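Local coordinates for hemerythrin-like domain-containing protein (Streptococcus mutans, PDB 2QKP) that is of unknown function, this C-terminal piece being a PAS-family domain that probably serves as a sensory or ligand-binding module of the longer protein, at residues M53-T58 against M95-E100. Sequence-based numbering, arbitrary orientation.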
loop_
_atom_site.group_PDB
_atom_site.type_symbol
_atom_site.label_atom_id
_atom_site.label_comp_id
_atom_site.label_asym_id
_atom_site.label_seq_id
_atom_site.Cartn_x
_atom_site.Cartn_y
_atom_site.Cartn_z
ATOM N N MET A 53 -14.059 -2.829 9.601
ATOM C CA MET A 53 -12.696 -2.376 9.871
ATOM C C MET A 53 -12.146 -2.931 11.186
ATOM O O MET A 53 -12.876 -3.084 12.188
ATOM C CB MET A 53 -12.665 -0.851 9.903
ATOM C CG MET A 53 -12.864 -0.162 8.537
ATOM S SD MET A 53 -13.090 1.634 8.730
ATOM C CE MET A 53 -11.334 2.104 8.838
ATOM N N VAL A 54 -10.854 -3.240 11.192
ATOM C CA VAL A 54 -10.178 -3.704 12.405
ATOM C C VAL A 54 -10.207 -2.559 13.422
ATOM O O VAL A 54 -10.633 -2.738 14.575
ATOM C CB VAL A 54 -8.703 -4.136 12.113
ATOM C CG1 VAL A 54 -7.989 -4.567 13.381
ATOM C CG2 VAL A 54 -8.654 -5.247 11.040
ATOM N N PHE A 55 -9.784 -1.379 12.968
ATOM C CA PHE A 55 -9.743 -0.175 13.792
ATOM C C PHE A 55 -10.692 0.811 13.155
ATOM O O PHE A 55 -10.357 1.464 12.167
ATOM C CB PHE A 55 -8.334 0.436 13.856
ATOM C CG PHE A 55 -7.321 -0.430 14.562
ATOM C CD1 PHE A 55 -7.655 -1.123 15.723
ATOM C CD2 PHE A 55 -6.020 -0.517 14.084
ATOM C CE1 PHE A 55 -6.709 -1.923 16.382
ATOM C CE2 PHE A 55 -5.068 -1.299 14.741
ATOM C CZ PHE A 55 -5.414 -2.007 15.885
ATOM N N LYS A 56 -11.887 0.899 13.722
ATOM C CA LYS A 56 -12.923 1.731 13.150
ATOM C C LYS A 56 -12.459 3.175 13.047
ATOM O O LYS A 56 -11.915 3.726 14.005
ATOM C CB LYS A 56 -14.179 1.667 13.995
ATOM C CG LYS A 56 -15.365 1.177 13.229
ATOM C CD LYS A 56 -15.457 -0.317 13.411
ATOM C CE LYS A 56 -15.916 -0.999 12.143
ATOM N NZ LYS A 56 -15.531 -2.431 12.166
ATOM N N ARG A 57 -12.650 3.758 11.869
ATOM C CA ARG A 57 -12.465 5.189 11.679
ATOM C C ARG A 57 -13.768 5.693 11.089
ATOM O O ARG A 57 -14.469 4.945 10.398
ATOM C CB ARG A 57 -11.313 5.488 10.709
ATOM C CG ARG A 57 -10.016 4.728 10.974
ATOM C CD ARG A 57 -9.310 5.201 12.224
ATOM N NE ARG A 57 -8.065 4.451 12.416
ATOM C CZ ARG A 57 -7.523 4.140 13.594
ATOM N NH1 ARG A 57 -8.100 4.494 14.735
ATOM N NH2 ARG A 57 -6.383 3.464 13.624
ATOM N N THR A 58 -14.091 6.952 11.346
ATOM C CA THR A 58 -15.296 7.553 10.777
ATOM C C THR A 58 -14.965 8.924 10.163
ATOM O O THR A 58 -14.008 9.570 10.577
ATOM C CB THR A 58 -16.421 7.677 11.831
ATOM O OG1 THR A 58 -16.015 8.581 12.860
ATOM C CG2 THR A 58 -16.729 6.314 12.451
ATOM N N MET A 95 2.874 -4.202 15.943
ATOM C CA MET A 95 2.158 -5.029 16.898
ATOM C C MET A 95 1.272 -6.054 16.175
ATOM O O MET A 95 0.903 -5.878 15.013
ATOM C CB MET A 95 1.373 -4.177 17.929
ATOM C CG MET A 95 0.835 -2.833 17.503
ATOM S SD MET A 95 1.982 -1.447 17.280
ATOM C CE MET A 95 1.939 -0.634 18.887
ATOM N N TRP A 96 0.949 -7.152 16.857
ATOM C CA TRP A 96 0.096 -8.152 16.232
ATOM C C TRP A 96 -0.725 -8.850 17.312
ATOM O O TRP A 96 -0.304 -8.908 18.480
ATOM C CB TRP A 96 0.911 -9.174 15.440
ATOM C CG TRP A 96 2.049 -9.817 16.198
ATOM C CD1 TRP A 96 2.004 -10.953 16.971
ATOM C CD2 TRP A 96 3.402 -9.369 16.226
ATOM N NE1 TRP A 96 3.254 -11.229 17.488
ATOM C CE2 TRP A 96 4.134 -10.275 17.038
ATOM C CE3 TRP A 96 4.067 -8.282 15.669
ATOM C CZ2 TRP A 96 5.494 -10.106 17.300
ATOM C CZ3 TRP A 96 5.417 -8.139 15.898
ATOM C CH2 TRP A 96 6.122 -9.043 16.713
ATOM N N PHE A 97 -1.888 -9.338 16.916
ATOM C CA PHE A 97 -2.843 -9.944 17.843
ATOM C C PHE A 97 -3.886 -10.716 17.070
ATOM O O PHE A 97 -4.147 -10.430 15.898
ATOM C CB PHE A 97 -3.523 -8.864 18.711
ATOM C CG PHE A 97 -4.326 -7.843 17.930
ATOM C CD1 PHE A 97 -5.685 -8.048 17.663
ATOM C CD2 PHE A 97 -3.734 -6.668 17.479
ATOM C CE1 PHE A 97 -6.445 -7.096 16.948
ATOM C CE2 PHE A 97 -4.479 -5.715 16.768
ATOM C CZ PHE A 97 -5.831 -5.932 16.498
ATOM N N GLN A 98 -4.498 -11.692 17.744
ATOM C CA GLN A 98 -5.585 -12.477 17.184
ATOM C C GLN A 98 -6.888 -11.694 17.326
ATOM O O GLN A 98 -7.142 -11.107 18.378
ATOM C CB GLN A 98 -5.720 -13.778 17.970
ATOM C CG GLN A 98 -4.755 -14.844 17.589
ATOM C CD GLN A 98 -5.223 -15.641 16.403
ATOM O OE1 GLN A 98 -4.473 -16.456 15.853
ATOM N NE2 GLN A 98 -6.470 -15.416 15.991
ATOM N N SER A 99 -7.692 -11.663 16.268
ATOM C CA SER A 99 -9.038 -11.113 16.345
ATOM C C SER A 99 -10.022 -12.215 15.983
ATOM O O SER A 99 -10.250 -12.477 14.807
ATOM C CB SER A 99 -9.204 -9.927 15.392
ATOM O OG SER A 99 -10.552 -9.462 15.411
ATOM N N GLU A 100 -10.594 -12.869 16.987
ATOM C CA GLU A 100 -11.604 -13.900 16.724
ATOM C C GLU A 100 -12.895 -13.292 16.146
ATOM O O GLU A 100 -13.540 -13.911 15.296
ATOM C CB GLU A 100 -11.885 -14.746 17.973
ATOM C CG GLU A 100 -10.713 -15.634 18.431
ATOM C CD GLU A 100 -10.419 -16.801 17.489
ATOM O OE1 GLU A 100 -10.348 -16.585 16.257
ATOM O OE2 GLU A 100 -10.233 -17.940 17.978
#
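Phe97 reaches from its strand toward the loop 53-58 and overlaps the outer end of the Phe55 ring, the two side chains arriving from opposite directions. Phe55 CZ lies 3.9 Å from Phe97 CE2, at the edge of the Phe97 ring and near its plane, a contact between ring atoms and not a stack of faces. Beside it, Val54 sends CG1 to 4.0 Å from Phe97 CZ; with this methyl anti to the backbone N (chi1 178°), it also sits over the centre of the neighbouring Phe55 ring, 4.1 Å above its plane. One methyl thus packs against both aromatics, a simple case of two segments meeting through apolar side chains, while Val54 N hydrogen-bonds Glu31 OE2 on strand 31-36. Within the loop, Lys56 NZ hydrogen-bonds Met53 O at 2.7 Å, on a lone pair in the carbonyl plane, and also Ala51 O, which ties the turn together. Val54 and Phe97 both touch Val106 on the adjacent strand 104-114, while Val54 and Phe55 rest on Val127 of strand 120-129. The loop between strand 41-44 and helix 72-86 is thereby packed against a five-stranded antiparallel sheet of order 2-1-5-4-3, the hallmark of the PAS fold.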